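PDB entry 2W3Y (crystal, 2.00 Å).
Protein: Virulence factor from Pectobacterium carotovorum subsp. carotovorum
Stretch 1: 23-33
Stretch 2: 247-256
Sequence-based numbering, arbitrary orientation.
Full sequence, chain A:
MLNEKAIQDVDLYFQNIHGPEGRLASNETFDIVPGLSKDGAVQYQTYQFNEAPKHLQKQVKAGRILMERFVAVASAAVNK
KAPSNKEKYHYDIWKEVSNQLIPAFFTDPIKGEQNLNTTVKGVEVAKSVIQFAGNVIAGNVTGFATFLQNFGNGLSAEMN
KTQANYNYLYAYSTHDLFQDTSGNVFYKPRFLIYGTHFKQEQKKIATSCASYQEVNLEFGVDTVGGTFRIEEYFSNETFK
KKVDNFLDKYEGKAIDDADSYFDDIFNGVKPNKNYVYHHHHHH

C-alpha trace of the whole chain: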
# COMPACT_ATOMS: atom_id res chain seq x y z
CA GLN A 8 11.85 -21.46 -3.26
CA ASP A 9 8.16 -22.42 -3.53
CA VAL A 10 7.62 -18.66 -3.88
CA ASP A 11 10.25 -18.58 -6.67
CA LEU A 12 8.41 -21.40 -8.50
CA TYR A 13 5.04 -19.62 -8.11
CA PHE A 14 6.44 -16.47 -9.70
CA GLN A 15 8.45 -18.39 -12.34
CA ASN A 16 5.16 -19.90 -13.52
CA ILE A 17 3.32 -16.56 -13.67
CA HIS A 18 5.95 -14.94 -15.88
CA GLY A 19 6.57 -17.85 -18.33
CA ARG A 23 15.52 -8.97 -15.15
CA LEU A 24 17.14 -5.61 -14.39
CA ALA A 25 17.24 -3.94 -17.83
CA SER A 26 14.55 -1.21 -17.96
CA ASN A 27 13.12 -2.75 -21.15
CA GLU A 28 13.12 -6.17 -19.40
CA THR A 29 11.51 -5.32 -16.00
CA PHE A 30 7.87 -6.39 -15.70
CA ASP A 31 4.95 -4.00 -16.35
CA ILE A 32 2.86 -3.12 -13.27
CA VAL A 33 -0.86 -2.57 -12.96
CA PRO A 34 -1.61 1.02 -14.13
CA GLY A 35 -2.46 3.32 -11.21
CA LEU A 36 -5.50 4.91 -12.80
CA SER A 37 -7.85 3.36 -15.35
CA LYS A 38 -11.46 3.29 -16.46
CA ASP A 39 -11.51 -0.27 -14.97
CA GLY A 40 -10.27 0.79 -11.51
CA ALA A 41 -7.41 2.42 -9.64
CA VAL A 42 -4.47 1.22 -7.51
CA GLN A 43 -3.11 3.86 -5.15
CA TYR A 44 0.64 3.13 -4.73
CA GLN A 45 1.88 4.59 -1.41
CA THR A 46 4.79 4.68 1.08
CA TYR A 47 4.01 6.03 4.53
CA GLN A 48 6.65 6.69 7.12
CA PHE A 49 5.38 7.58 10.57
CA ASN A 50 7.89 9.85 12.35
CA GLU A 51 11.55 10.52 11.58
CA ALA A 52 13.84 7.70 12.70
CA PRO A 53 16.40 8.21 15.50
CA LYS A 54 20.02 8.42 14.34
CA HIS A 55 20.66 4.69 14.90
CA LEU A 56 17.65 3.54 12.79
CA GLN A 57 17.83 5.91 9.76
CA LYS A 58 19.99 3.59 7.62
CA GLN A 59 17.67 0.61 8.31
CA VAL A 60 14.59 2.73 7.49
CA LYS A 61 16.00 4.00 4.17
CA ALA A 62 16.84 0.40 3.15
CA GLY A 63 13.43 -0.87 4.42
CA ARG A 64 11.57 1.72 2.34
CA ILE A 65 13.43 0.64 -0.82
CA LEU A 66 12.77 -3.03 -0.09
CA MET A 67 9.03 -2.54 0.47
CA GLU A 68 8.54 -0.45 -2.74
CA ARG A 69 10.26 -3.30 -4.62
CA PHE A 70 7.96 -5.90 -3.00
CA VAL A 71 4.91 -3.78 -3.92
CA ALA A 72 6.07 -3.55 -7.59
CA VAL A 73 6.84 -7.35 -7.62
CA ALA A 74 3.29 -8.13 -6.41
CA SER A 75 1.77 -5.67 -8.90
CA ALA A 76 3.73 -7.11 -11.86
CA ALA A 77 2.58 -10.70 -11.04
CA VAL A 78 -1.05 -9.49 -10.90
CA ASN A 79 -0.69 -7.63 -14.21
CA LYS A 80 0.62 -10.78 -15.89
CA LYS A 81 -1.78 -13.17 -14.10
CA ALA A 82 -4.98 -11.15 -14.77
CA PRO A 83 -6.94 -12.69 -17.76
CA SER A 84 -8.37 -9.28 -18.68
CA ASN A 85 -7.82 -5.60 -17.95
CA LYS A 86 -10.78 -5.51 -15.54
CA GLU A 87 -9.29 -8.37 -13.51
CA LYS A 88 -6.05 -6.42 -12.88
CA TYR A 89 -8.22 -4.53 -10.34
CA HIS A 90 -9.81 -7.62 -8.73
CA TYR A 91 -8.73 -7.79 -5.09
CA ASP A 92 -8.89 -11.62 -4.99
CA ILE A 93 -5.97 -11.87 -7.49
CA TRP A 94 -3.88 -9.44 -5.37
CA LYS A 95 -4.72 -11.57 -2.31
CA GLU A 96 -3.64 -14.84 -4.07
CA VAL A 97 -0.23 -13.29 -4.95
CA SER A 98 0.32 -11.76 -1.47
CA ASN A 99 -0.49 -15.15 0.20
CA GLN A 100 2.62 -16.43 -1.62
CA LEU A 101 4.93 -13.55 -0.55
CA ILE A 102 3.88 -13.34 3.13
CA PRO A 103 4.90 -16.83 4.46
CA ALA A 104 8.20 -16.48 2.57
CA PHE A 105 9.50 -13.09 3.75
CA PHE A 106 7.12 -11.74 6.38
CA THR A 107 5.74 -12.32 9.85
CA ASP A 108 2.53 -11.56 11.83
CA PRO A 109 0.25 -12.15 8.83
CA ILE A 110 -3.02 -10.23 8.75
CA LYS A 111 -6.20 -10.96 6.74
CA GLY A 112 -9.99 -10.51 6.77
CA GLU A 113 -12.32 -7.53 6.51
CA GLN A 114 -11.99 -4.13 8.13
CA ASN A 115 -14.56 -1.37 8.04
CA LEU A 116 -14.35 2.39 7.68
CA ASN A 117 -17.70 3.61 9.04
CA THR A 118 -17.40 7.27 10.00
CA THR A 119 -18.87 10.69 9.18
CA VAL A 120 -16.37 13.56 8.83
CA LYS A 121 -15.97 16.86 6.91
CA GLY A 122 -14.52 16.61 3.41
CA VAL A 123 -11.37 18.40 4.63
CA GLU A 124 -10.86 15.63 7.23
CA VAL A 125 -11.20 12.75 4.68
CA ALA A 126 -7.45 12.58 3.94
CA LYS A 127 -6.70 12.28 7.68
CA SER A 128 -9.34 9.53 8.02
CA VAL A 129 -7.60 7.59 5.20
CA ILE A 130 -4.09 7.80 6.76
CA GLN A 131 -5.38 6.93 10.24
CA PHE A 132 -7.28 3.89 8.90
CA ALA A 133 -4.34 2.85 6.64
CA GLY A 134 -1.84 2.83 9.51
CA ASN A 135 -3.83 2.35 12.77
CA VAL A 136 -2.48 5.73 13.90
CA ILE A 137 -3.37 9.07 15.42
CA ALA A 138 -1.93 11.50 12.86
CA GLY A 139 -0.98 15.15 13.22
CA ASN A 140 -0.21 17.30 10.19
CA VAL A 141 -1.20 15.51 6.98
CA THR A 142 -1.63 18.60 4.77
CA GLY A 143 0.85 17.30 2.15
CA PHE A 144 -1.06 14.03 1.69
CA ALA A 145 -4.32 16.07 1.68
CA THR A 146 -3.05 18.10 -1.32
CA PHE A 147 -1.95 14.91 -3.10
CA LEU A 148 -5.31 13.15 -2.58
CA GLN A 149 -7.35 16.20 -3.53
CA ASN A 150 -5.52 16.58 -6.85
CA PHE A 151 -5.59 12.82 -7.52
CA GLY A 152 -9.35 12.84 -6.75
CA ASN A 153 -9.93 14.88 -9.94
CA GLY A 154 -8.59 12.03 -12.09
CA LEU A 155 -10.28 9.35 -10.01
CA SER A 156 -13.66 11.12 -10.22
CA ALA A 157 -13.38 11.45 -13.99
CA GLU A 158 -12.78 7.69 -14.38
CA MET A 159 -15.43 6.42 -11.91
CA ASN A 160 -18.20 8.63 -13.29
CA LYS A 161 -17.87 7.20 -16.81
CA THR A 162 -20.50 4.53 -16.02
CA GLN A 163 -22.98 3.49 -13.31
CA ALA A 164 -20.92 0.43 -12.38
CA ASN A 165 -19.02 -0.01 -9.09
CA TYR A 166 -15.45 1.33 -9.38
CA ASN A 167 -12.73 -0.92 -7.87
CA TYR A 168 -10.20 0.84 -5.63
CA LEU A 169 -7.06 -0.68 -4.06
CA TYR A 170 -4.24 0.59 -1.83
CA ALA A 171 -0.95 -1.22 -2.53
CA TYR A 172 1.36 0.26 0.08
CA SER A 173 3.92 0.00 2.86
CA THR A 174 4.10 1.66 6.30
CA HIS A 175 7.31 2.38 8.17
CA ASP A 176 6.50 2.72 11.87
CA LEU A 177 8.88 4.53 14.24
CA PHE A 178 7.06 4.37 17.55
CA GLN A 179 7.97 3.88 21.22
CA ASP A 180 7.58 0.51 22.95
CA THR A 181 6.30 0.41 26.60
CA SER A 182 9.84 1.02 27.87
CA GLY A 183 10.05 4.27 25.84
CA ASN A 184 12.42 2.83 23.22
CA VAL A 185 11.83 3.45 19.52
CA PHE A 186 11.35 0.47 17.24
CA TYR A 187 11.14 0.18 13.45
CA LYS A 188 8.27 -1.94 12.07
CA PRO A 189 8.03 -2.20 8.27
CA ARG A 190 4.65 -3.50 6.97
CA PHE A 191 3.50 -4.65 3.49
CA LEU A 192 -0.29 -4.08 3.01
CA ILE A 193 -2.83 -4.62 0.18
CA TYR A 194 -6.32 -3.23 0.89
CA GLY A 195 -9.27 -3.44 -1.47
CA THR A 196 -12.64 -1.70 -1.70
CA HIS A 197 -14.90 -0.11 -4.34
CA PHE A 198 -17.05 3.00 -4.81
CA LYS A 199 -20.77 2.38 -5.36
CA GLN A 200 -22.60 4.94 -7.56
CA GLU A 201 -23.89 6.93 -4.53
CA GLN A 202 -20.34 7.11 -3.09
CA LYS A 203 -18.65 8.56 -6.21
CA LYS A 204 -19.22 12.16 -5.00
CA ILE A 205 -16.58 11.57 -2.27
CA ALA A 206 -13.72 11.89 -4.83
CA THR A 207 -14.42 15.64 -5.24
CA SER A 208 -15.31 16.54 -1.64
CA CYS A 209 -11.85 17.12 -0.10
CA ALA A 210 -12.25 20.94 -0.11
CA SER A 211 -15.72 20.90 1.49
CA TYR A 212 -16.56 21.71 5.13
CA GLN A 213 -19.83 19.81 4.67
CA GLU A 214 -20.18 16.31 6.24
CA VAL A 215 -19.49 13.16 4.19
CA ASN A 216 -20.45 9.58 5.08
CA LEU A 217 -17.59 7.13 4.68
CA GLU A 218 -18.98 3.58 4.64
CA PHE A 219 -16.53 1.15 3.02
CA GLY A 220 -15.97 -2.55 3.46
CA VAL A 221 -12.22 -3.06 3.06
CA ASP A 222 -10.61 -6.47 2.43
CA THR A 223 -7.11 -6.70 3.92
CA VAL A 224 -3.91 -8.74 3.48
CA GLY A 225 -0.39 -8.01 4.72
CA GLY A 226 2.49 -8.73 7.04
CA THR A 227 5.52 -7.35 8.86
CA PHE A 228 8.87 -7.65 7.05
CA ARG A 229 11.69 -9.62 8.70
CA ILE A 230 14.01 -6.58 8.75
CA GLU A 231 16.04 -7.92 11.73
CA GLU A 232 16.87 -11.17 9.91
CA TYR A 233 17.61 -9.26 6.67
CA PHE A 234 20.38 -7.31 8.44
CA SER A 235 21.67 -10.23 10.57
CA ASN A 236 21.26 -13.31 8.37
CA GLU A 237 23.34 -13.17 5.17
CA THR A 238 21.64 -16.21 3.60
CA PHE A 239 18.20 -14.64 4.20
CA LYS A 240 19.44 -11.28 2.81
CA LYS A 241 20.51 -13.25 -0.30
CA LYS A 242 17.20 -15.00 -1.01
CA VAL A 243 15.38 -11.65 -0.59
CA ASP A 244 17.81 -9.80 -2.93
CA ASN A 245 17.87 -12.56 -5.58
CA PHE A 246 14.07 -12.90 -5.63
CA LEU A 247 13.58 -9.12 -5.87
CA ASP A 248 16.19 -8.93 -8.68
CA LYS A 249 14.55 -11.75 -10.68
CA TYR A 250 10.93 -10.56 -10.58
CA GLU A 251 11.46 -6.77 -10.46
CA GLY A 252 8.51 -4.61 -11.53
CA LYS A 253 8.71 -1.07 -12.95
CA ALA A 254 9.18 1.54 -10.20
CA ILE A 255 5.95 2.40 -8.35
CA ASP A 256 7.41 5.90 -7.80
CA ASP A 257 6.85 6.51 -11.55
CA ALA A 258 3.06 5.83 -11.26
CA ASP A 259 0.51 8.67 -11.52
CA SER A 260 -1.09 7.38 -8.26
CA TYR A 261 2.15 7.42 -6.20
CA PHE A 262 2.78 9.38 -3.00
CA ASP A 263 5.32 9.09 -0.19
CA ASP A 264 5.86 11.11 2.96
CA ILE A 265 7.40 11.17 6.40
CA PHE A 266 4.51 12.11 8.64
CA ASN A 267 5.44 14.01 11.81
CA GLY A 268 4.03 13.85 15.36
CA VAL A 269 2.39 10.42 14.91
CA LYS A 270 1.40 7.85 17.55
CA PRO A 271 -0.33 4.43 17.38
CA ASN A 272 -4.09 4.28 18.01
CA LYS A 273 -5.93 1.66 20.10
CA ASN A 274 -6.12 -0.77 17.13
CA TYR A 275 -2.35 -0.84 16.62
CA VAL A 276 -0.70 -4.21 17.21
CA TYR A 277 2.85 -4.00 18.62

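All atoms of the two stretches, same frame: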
# COMPACT_ATOMS: atom_id res chain seq x y z
N ARG A 23 14.77 -9.48 -14.02
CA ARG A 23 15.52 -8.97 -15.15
C ARG A 23 15.66 -7.46 -15.01
O ARG A 23 14.67 -6.74 -15.03
CB ARG A 23 14.84 -9.35 -16.47
CG ARG A 23 14.91 -10.84 -16.77
CD ARG A 23 13.85 -11.30 -17.77
NE ARG A 23 14.13 -12.66 -18.24
CZ ARG A 23 14.90 -12.96 -19.29
NH1 ARG A 23 15.48 -12.01 -20.01
NH2 ARG A 23 15.08 -14.23 -19.63
N LEU A 24 16.90 -6.98 -14.84
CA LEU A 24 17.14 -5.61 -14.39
C LEU A 24 17.21 -4.52 -15.47
O LEU A 24 17.20 -3.33 -15.14
CB LEU A 24 18.38 -5.54 -13.49
CG LEU A 24 18.19 -5.55 -11.96
CD1 LEU A 24 17.63 -6.88 -11.46
CD2 LEU A 24 19.49 -5.21 -11.23
N ALA A 25 17.29 -4.91 -16.74
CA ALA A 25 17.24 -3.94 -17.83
C ALA A 25 15.85 -3.29 -17.85
O ALA A 25 14.84 -3.99 -17.67
CB ALA A 25 17.56 -4.59 -19.16
N SER A 26 15.80 -1.98 -18.06
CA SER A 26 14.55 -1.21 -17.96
C SER A 26 13.50 -1.62 -19.01
O SER A 26 12.30 -1.43 -18.81
CB SER A 26 14.83 0.30 -18.03
OG SER A 26 15.21 0.70 -19.34
N ASN A 27 13.98 -2.17 -20.12
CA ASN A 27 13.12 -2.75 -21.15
C ASN A 27 12.75 -4.21 -20.87
O ASN A 27 11.96 -4.80 -21.61
CB ASN A 27 13.79 -2.62 -22.53
CG ASN A 27 15.31 -2.71 -22.46
OD1 ASN A 27 15.88 -3.79 -22.57
ND2 ASN A 27 15.96 -1.57 -22.23
N GLU A 28 13.32 -4.76 -19.80
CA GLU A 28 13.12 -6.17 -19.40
C GLU A 28 12.34 -6.35 -18.08
O GLU A 28 11.76 -7.43 -17.85
CB GLU A 28 14.48 -6.89 -19.31
CG GLU A 28 15.02 -7.42 -20.64
CD GLU A 28 14.63 -8.88 -20.91
OE1 GLU A 28 13.49 -9.29 -20.57
OE2 GLU A 28 15.48 -9.62 -21.48
N THR A 29 12.33 -5.33 -17.22
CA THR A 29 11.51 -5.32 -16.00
C THR A 29 10.03 -5.50 -16.35
O THR A 29 9.58 -5.12 -17.44
CB THR A 29 11.65 -4.01 -15.18
OG1 THR A 29 11.63 -2.89 -16.07
CG2 THR A 29 12.94 -4.00 -14.38
N PHE A 30 9.26 -6.05 -15.41
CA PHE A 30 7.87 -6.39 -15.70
C PHE A 30 6.91 -5.21 -15.50
O PHE A 30 7.02 -4.48 -14.52
CB PHE A 30 7.46 -7.61 -14.90
CG PHE A 30 8.31 -8.82 -15.19
CD1 PHE A 30 8.26 -9.46 -16.43
CD2 PHE A 30 9.20 -9.30 -14.23
CE1 PHE A 30 9.07 -10.58 -16.71
CE2 PHE A 30 10.01 -10.43 -14.49
CZ PHE A 30 9.95 -11.06 -15.74
N ASP A 31 6.00 -5.03 -16.45
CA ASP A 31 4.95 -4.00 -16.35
C ASP A 31 4.11 -4.18 -15.08
O ASP A 31 3.84 -5.31 -14.67
CB ASP A 31 4.03 -4.05 -17.57
CG ASP A 31 4.73 -3.61 -18.84
OD1 ASP A 31 5.76 -2.91 -18.75
OD2 ASP A 31 4.23 -3.96 -19.94
N ILE A 32 3.72 -3.07 -14.46
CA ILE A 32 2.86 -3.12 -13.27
C ILE A 32 1.45 -2.69 -13.63
O ILE A 32 1.22 -2.18 -14.73
CB ILE A 32 3.43 -2.31 -12.06
CG1 ILE A 32 3.45 -0.80 -12.35
CG2 ILE A 32 4.81 -2.89 -11.65
CD1 ILE A 32 3.67 0.09 -11.11
N VAL A 33 0.51 -2.92 -12.72
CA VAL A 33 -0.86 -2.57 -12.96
C VAL A 33 -0.96 -1.03 -12.96
O VAL A 33 -0.51 -0.39 -12.01
CB VAL A 33 -1.79 -3.20 -11.92
CG1 VAL A 33 -3.23 -2.65 -12.04
CG2 VAL A 33 -1.73 -4.76 -12.03
N LEU A 247 13.91 -10.49 -5.44
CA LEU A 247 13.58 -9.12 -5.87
C LEU A 247 14.22 -8.74 -7.22
O LEU A 247 13.57 -8.14 -8.08
CB LEU A 247 13.91 -8.10 -4.78
CG LEU A 247 13.08 -8.12 -3.48
CD1 LEU A 247 13.45 -6.94 -2.64
CD2 LEU A 247 11.56 -8.12 -3.74
N ASP A 248 15.49 -9.13 -7.41
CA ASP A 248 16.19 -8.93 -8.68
C ASP A 248 15.57 -9.69 -9.86
O ASP A 248 15.46 -9.15 -10.96
CB ASP A 248 17.69 -9.27 -8.52
CG ASP A 248 18.48 -8.15 -7.86
OD1 ASP A 248 17.96 -7.01 -7.79
OD2 ASP A 248 19.64 -8.39 -7.43
N LYS A 249 15.12 -10.91 -9.62
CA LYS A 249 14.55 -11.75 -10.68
C LYS A 249 13.16 -11.31 -11.18
O LYS A 249 12.85 -11.42 -12.37
CB LYS A 249 14.52 -13.22 -10.20
CG LYS A 249 14.24 -14.24 -11.30
CD LYS A 249 14.43 -15.68 -10.81
CE LYS A 249 13.82 -16.69 -11.78
NZ LYS A 249 13.75 -18.08 -11.17
N TYR A 250 12.33 -10.81 -10.27
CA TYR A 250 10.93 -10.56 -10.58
C TYR A 250 10.55 -9.08 -10.53
O TYR A 250 9.36 -8.74 -10.50
CB TYR A 250 10.04 -11.41 -9.67
CG TYR A 250 10.26 -12.91 -9.86
CD1 TYR A 250 9.88 -13.53 -11.05
CD2 TYR A 250 10.86 -13.69 -8.88
CE1 TYR A 250 10.08 -14.89 -11.26
CE2 TYR A 250 11.07 -15.06 -9.07
CZ TYR A 250 10.68 -15.65 -10.27
OH TYR A 250 10.86 -16.99 -10.49
N GLU A 251 11.58 -8.24 -10.57
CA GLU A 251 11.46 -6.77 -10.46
C GLU A 251 10.38 -6.15 -11.36
O GLU A 251 10.38 -6.36 -12.56
CB GLU A 251 12.81 -6.09 -10.76
CG GLU A 251 12.81 -4.59 -10.45
CD GLU A 251 14.14 -3.90 -10.73
OE1 GLU A 251 14.11 -2.67 -11.01
OE2 GLU A 251 15.21 -4.58 -10.69
N GLY A 252 9.48 -5.39 -10.76
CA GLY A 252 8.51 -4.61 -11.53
C GLY A 252 9.05 -3.20 -11.79
O GLY A 252 9.99 -2.77 -11.13
N LYS A 253 8.46 -2.51 -12.76
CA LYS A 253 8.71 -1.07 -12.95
C LYS A 253 8.50 -0.32 -11.64
O LYS A 253 7.66 -0.70 -10.83
CB LYS A 253 7.74 -0.52 -14.00
CG LYS A 253 8.35 -0.32 -15.39
CD LYS A 253 8.46 -1.59 -16.16
CE LYS A 253 8.91 -1.29 -17.58
NZ LYS A 253 9.53 -2.46 -18.24
N ALA A 254 9.27 0.75 -11.43
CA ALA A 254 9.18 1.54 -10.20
C ALA A 254 7.77 2.10 -9.94
O ALA A 254 7.20 2.79 -10.78
CB ALA A 254 10.22 2.67 -10.22
N ILE A 255 7.23 1.80 -8.76
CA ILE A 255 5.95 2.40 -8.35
C ILE A 255 6.04 3.92 -8.17
O ILE A 255 5.03 4.62 -8.30
CB ILE A 255 5.28 1.72 -7.11
CG1 ILE A 255 6.10 1.92 -5.82
CG2 ILE A 255 5.00 0.23 -7.40
CD1 ILE A 255 5.38 1.52 -4.54
N ASP A 256 7.24 4.44 -7.89
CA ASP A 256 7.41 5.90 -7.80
C ASP A 256 7.26 6.67 -9.13
O ASP A 256 7.18 7.91 -9.14
CB ASP A 256 8.67 6.30 -7.00
CG ASP A 256 9.98 6.03 -7.75
OD1 ASP A 256 9.96 5.67 -8.94
OD2 ASP A 256 11.06 6.20 -7.12
O HOH W 1 8.39 -3.78 -20.52

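Stretch 2 enters as the last part of a helix and then runs on as an extended segment, and stretch 1, which has no regular secondary structure of its own, packs along it. Although more than two hundred residues separate them in sequence, the two bury 664 Å² between them.

Leu-247, in the helix, points its CA-to-CB bond away from stretch 1 and makes no contact. Contact begins at Asp-248, whose carbonyl O accepts a hydrogen bond from Arg-23 N at 3.2 Å. The same carbonyl lies 3.2 Å from Leu-24 CD1, so the leucine side chain rests against the helix backbone. The side chains of Lys-249 and Tyr-250 set out away from stretch 1, and these residues meet it through their carbonyls. Lys-249 O lies 3.7 Å from Phe-30 CE2 and Tyr-250 O lies 3.8 Å from Phe-30 CD2, both at the ring edge, near its plane. An aromatic edge suits this place because its C-H groups carry slight positive charge and can face carbonyl oxygens.

At Glu-251 the chain is extended, and its O accepts a nearly linear hydrogen bond from Phe-30 N (3.1 Å, 172°). Its side chain, with chi1 and chi2 both t, reaches past Thr-29, with OE1 3.8 Å from Thr-29 CG2, to bring OE2 within 3.4 Å of Leu-24 CG. These are contacts of its carboxylate with aliphatic carbon.

Gly-252 pairs with Phe-30 in a single beta bridge, their CA atoms 4.6 Å apart. The bridge is closed by the bond at Glu-251 and by a second one, from Lys-253 N to Phe-30 O (3.0 Å, 159°). Gly-252 CA also approaches Phe-30 O at 3.3 Å in a CA-H...O contact. Glycine fits well: a modelled CB would sit a tight 3.0 Å from Ile-32 CG2.

Lys-253 has the largest area covered by the other stretch. Its NZ donates to Ser-26 O (3.0 Å), Thr-29 O (2.8 Å) and Thr-29 OG1 (3.1 Å), so a long, flexible side chain ending in an ammonium group gathers several oxygens of the loop. Threonine suits its position by offering a hydroxyl beside its own carbonyl. Asp-31 OD1 adds a long salt bridge to Lys-253 NZ at 3.8 Å, and a water reinforces it, accepting from Lys-253 NZ at 2.9 Å and donating to Asp-31 OD1 at 3.3 Å.

Ala-254 contributes little. At Ile-255, in a 3-10 segment, the contact becomes apolar: CG2 meets Ile-32 CD1 at 3.9 Å, branched aliphatic groups packing without any polar demand. Asp-256 is beyond reach.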